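Local coordinates for molybdopterin adenylyltransferase (Pyrococcus furiosus, PDB 4LHB), which catalyses the adenylylation of molybdopterin with ATP, releasing diphosphate, as a step in the biosynthesis of the molybdenum cofactor, at residues K128-E132 and V133-T137; K75-V78 and L79-L82. All coordinates share one frame; numbering follows the deposited sequence.

Interaction 1. Residues K128-E132 and V133-T137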
loop_
_atom_site.group_PDB
_atom_site.type_symbol
_atom_site.label_atom_id
_atom_site.label_comp_id
_atom_site.label_asym_id
_atom_site.label_seq_id
_atom_site.Cartn_x
_atom_site.Cartn_y
_atom_site.Cartn_z
ATOM N N LYS C 128 18.820 7.874 19.245
ATOM C CA LYS C 128 20.085 8.501 19.591
ATOM C C LYS C 128 19.960 10.021 19.451
ATOM O O LYS C 128 20.409 10.767 20.309
ATOM C CB LYS C 128 21.244 7.969 18.724
ATOM C CG LYS C 128 22.636 8.453 19.149
ATOM C CD LYS C 128 23.081 7.879 20.499
ATOM C CE LYS C 128 24.399 8.479 21.020
ATOM N NZ LYS C 128 24.214 9.586 22.016
ATOM N N SER C 129 19.340 10.476 18.368
ATOM C CA SER C 129 19.216 11.898 18.077
ATOM C C SER C 129 18.436 12.642 19.124
ATOM O O SER C 129 18.691 13.811 19.362
ATOM C CB SER C 129 18.528 12.108 16.740
ATOM O OG SER C 129 19.406 11.788 15.692
ATOM N N TYR C 130 17.454 11.985 19.720
ATOM C CA TYR C 130 16.641 12.627 20.724
ATOM C C TYR C 130 17.501 13.224 21.843
ATOM O O TYR C 130 17.178 14.267 22.369
ATOM C CB TYR C 130 15.631 11.637 21.266
ATOM C CG TYR C 130 14.734 12.176 22.341
ATOM C CD1 TYR C 130 13.371 12.392 22.110
ATOM C CD2 TYR C 130 15.235 12.441 23.613
ATOM C CE1 TYR C 130 12.536 12.875 23.126
ATOM C CE2 TYR C 130 14.422 12.923 24.628
ATOM C CZ TYR C 130 13.075 13.136 24.393
ATOM O OH TYR C 130 12.313 13.608 25.441
ATOM N N GLU C 131 18.604 12.584 22.192
ATOM C CA GLU C 131 19.476 13.107 23.244
ATOM C C GLU C 131 20.049 14.490 22.879
ATOM O O GLU C 131 20.183 15.346 23.752
ATOM C CB GLU C 131 20.617 12.128 23.541
ATOM C CG GLU C 131 20.159 10.735 23.970
ATOM C CD GLU C 131 21.267 9.678 23.881
ATOM O OE1 GLU C 131 22.465 10.043 23.720
ATOM O OE2 GLU C 131 20.932 8.468 23.972
ATOM N N GLU C 132 20.383 14.710 21.606
ATOM C CA GLU C 132 20.964 15.989 21.229
ATOM C C GLU C 132 19.907 16.994 20.722
ATOM O O GLU C 132 20.179 18.199 20.693
ATOM C CB GLU C 132 22.138 15.781 20.260
ATOM C CG GLU C 132 23.062 14.627 20.686
ATOM C CD GLU C 132 24.548 14.943 20.558
ATOM O OE1 GLU C 132 25.350 13.989 20.468
ATOM O OE2 GLU C 132 24.912 16.141 20.550
ATOM N N VAL C 133 18.695 16.526 20.364
ATOM C CA VAL C 133 17.648 17.473 19.884
ATOM C C VAL C 133 16.228 17.265 20.388
ATOM O O VAL C 133 15.341 17.974 19.964
ATOM C CB VAL C 133 17.617 17.628 18.343
ATOM C CG1 VAL C 133 18.996 18.006 17.817
ATOM C CG2 VAL C 133 17.133 16.362 17.675
ATOM N N GLY C 134 16.015 16.335 21.308
ATOM C CA GLY C 134 14.679 16.128 21.919
ATOM C C GLY C 134 13.509 16.076 20.937
ATOM O O GLY C 134 13.593 15.394 19.918
ATOM N N TYR C 135 12.435 16.812 21.235
ATOM C CA TYR C 135 11.229 16.824 20.403
ATOM C C TYR C 135 11.432 17.224 18.920
ATOM O O TYR C 135 10.550 16.963 18.107
ATOM C CB TYR C 135 10.150 17.726 20.994
ATOM C CG TYR C 135 9.717 17.366 22.376
ATOM C CD1 TYR C 135 9.689 16.034 22.808
ATOM C CD2 TYR C 135 9.287 18.358 23.263
ATOM C CE1 TYR C 135 9.265 15.711 24.102
ATOM C CE2 TYR C 135 8.859 18.047 24.552
ATOM C CZ TYR C 135 8.854 16.723 24.963
ATOM O OH TYR C 135 8.442 16.411 26.224
ATOM N N ALA C 136 12.562 17.826 18.557
ATOM C CA ALA C 136 12.817 18.133 17.151
ATOM C C ALA C 136 12.878 16.857 16.346
ATOM O O ALA C 136 12.849 16.935 15.127
ATOM C CB ALA C 136 14.118 18.931 16.949
ATOM N N THR C 137 13.006 15.686 16.987
ATOM C CA THR C 137 13.106 14.431 16.223
ATOM C C THR C 137 11.808 14.084 15.474
ATOM O O THR C 137 11.794 13.236 14.592
ATOM C CB THR C 137 13.558 13.227 17.074
ATOM O OG1 THR C 137 12.952 13.288 18.373
ATOM C CG2 THR C 137 15.104 13.167 17.175
#
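Val133 meets Ser129 one turn back, where helix 121-133 runs out. Its N-H bonds to Ser129 O at 2.9 Å and makes a weak second hydrogen bond to Tyr130 O. Ser129 O is thus gripped twice, since Glu132 N bonds to it as well. Val133 CG2 sits between its own backbone N and carbonyl carbon, which brings this methyl to 3.4 Å from Ser129 O. At Gly134 the chain leaves the helical path with positive phi. Its N-H still reaches back to Tyr130 O at 2.6 Å. The Tyr130 ring, its CG anti to the backbone N (chi1 179°), lies over Gly134 itself. Gly134 CA lies 3.8 Å from the ring centroid and 6° off the normal, a CH-pi contact over one face. Tyr135 extends alongside Tyr130, the two side chains pointing the same way, and Tyr135 CE1 comes within 3.9 Å of Tyr130 OH. Thr137, in the 3-10 segment that follows, turns back on Gly134. Its OG1 and its N-H both bond to Gly134 O, from opposite faces of that carbonyl, with OG1 at 2.7 Å; the chain turn is therefore held by side chain and backbone together. The other branch, CG2, points back at the helix, 3.6 Å from Ser129 CB and close to Tyr130 N. Ser129 OG is itself bonded to Phe125 O, one turn earlier. The whole forms a helix end that folds back on its last turn before strand 143-148 begins. Ser129 rests on Thr168 of helix 163-184, while Tyr135 packs on Lys128 of a neighbouring subunit and Thr137 on Val124 of that same subunit.

Interaction 2. Residues K75-V78 and L79-L82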
loop_
_atom_site.group_PDB
_atom_site.type_symbol
_atom_site.label_atom_id
_atom_site.label_comp_id
_atom_site.label_asym_id
_atom_site.label_seq_id
_atom_site.Cartn_x
_atom_site.Cartn_y
_atom_site.Cartn_z
ATOM N N LYS C 75 14.024 13.039 -8.201
ATOM C CA LYS C 75 13.879 11.596 -8.199
ATOM C C LYS C 75 14.686 10.848 -9.213
ATOM O O LYS C 75 15.213 9.807 -8.905
ATOM C CB LYS C 75 12.415 11.207 -8.367
ATOM C CG LYS C 75 12.143 9.740 -8.627
ATOM C CD LYS C 75 10.683 9.509 -8.272
ATOM C CE LYS C 75 10.134 8.124 -8.569
ATOM N NZ LYS C 75 8.653 8.179 -8.551
ATOM N N ILE C 76 14.704 11.321 -10.449
ATOM C CA ILE C 76 15.335 10.562 -11.509
ATOM C C ILE C 76 16.839 10.640 -11.342
ATOM O O ILE C 76 17.514 9.647 -11.585
ATOM C CB ILE C 76 14.960 11.091 -12.876
ATOM C CG1 ILE C 76 13.565 10.616 -13.251
ATOM C CG2 ILE C 76 15.952 10.639 -13.955
ATOM C CD1 ILE C 76 13.067 11.224 -14.556
ATOM N N GLU C 77 17.365 11.809 -10.967
ATOM C CA GLU C 77 18.807 11.943 -10.730
ATOM C C GLU C 77 19.296 11.072 -9.566
ATOM O O GLU C 77 20.329 10.382 -9.691
ATOM C CB GLU C 77 19.249 13.404 -10.521
ATOM C CG GLU C 77 19.170 14.265 -11.795
ATOM C CD GLU C 77 20.022 13.688 -12.934
ATOM O OE1 GLU C 77 21.214 13.393 -12.735
ATOM O OE2 GLU C 77 19.507 13.503 -14.037
ATOM N N VAL C 78 18.534 11.097 -8.461
ATOM C CA VAL C 78 18.824 10.276 -7.300
ATOM C C VAL C 78 18.844 8.792 -7.636
ATOM O O VAL C 78 19.797 8.073 -7.286
ATOM C CB VAL C 78 17.809 10.483 -6.205
ATOM C CG1 VAL C 78 17.947 9.350 -5.184
ATOM C CG2 VAL C 78 17.962 11.881 -5.599
ATOM N N LEU C 79 17.819 8.329 -8.338
ATOM C CA LEU C 79 17.795 6.942 -8.815
ATOM C C LEU C 79 18.917 6.610 -9.785
ATOM O O LEU C 79 19.480 5.534 -9.710
ATOM C CB LEU C 79 16.459 6.585 -9.396
ATOM C CG LEU C 79 15.484 5.901 -8.407
ATOM C CD1 LEU C 79 15.896 5.842 -6.949
ATOM C CD2 LEU C 79 14.065 6.427 -8.535
ATOM N N ILE C 80 19.268 7.529 -10.683
ATOM C CA ILE C 80 20.347 7.263 -11.634
ATOM C C ILE C 80 21.632 7.048 -10.806
ATOM O O ILE C 80 22.423 6.190 -11.093
ATOM C CB ILE C 80 20.515 8.418 -12.687
ATOM C CG1 ILE C 80 19.534 8.269 -13.870
ATOM C CG2 ILE C 80 21.903 8.469 -13.304
ATOM C CD1 ILE C 80 19.427 9.525 -14.768
ATOM N N ALA C 81 21.820 7.852 -9.784
ATOM C CA ALA C 81 22.999 7.771 -8.958
ATOM C C ALA C 81 23.021 6.417 -8.193
ATOM O O ALA C 81 23.967 5.666 -8.292
ATOM C CB ALA C 81 23.057 8.961 -8.013
ATOM N N LEU C 82 21.952 6.106 -7.479
ATOM C CA LEU C 82 21.867 4.890 -6.712
ATOM C C LEU C 82 22.285 3.710 -7.560
ATOM O O LEU C 82 23.048 2.881 -7.121
ATOM C CB LEU C 82 20.432 4.702 -6.206
ATOM C CG LEU C 82 20.151 3.396 -5.484
ATOM C CD1 LEU C 82 21.096 3.305 -4.299
ATOM C CD2 LEU C 82 18.699 3.242 -5.045
#
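This is a contact between successive turns of one helix, Lys75 to Leu82, over the first eight residues of helix 75-87, buried between the central sheet and another subunit. Four backbone bonds in regular i to i+4 spacing carry it: Leu79 N to Lys75 O (3.0 Å), Ile80 N to Ile76 O, Ala81 N to Glu77 O, and Leu82 N to Val78 O (2.9 Å). On these turns the side chains pack in pairs. Lys75 and Leu79 run side by side, and because Lys75 CG lies opposite the backbone N (chi1 170°), beside the carbonyl carbon, its aliphatic stem lies against Leu79 CD2 at 3.8 Å. The rest of the lysine is extended, carrying NZ away to a salt bridge with Asp116 of a neighbouring subunit. Ile76 and Ile80 cross obliquely, Ile76 CG2 touching Ile80 CD1 at 3.7 Å. Ile80 CG1, anti to the carbonyl carbon (chi1 -84°), leans back over Ile76 O, and the extended chain beyond it carries CD1 to Ile76. The same methyl is flanked by the bent Glu77 side chain, whose OE2 comes to 4.0 Å of it. Ala81 has only CB to offer, 3.5 Å from Glu77 O. Val78 and Ala81 face the sheet, packing on Val71 of strand 64-71 and on Val38 and Ile36 of strand 32-38, whereas Leu79 and Ile80 pack on Phe83 and Lys87 of the neighbouring subunit that receives Lys75. Near the first turn, Asp74 OD1 accepts a hydrogen bond from Glu77 N. Helix 75-87 links the parallel strands 64-71 and 92-96 and passes strand 32-38 between them, which makes it the helical limb of a beta-alpha-beta crossover in the three-layered alpha/beta fold of the MoaB/Mog family.

The two interactions lie on opposite sides of the chain's centre, with centres 30 Å apart and nearest atoms about 21 Å apart, and they share no helix. Interaction 2 is buried and nearly all regular: backbone bonds of a continuous helix, with aliphatic side chains shared between the sheet and another subunit. Interaction 1 is partly exposed and marks where a helix ends, so its chemistry is more mixed, with a ring lying over a glycine, a threonine hydroxyl bonded to a carbonyl and a backbone that changes path. Both nevertheless help to form interfaces of the homohexamer, although with different neighbouring subunits.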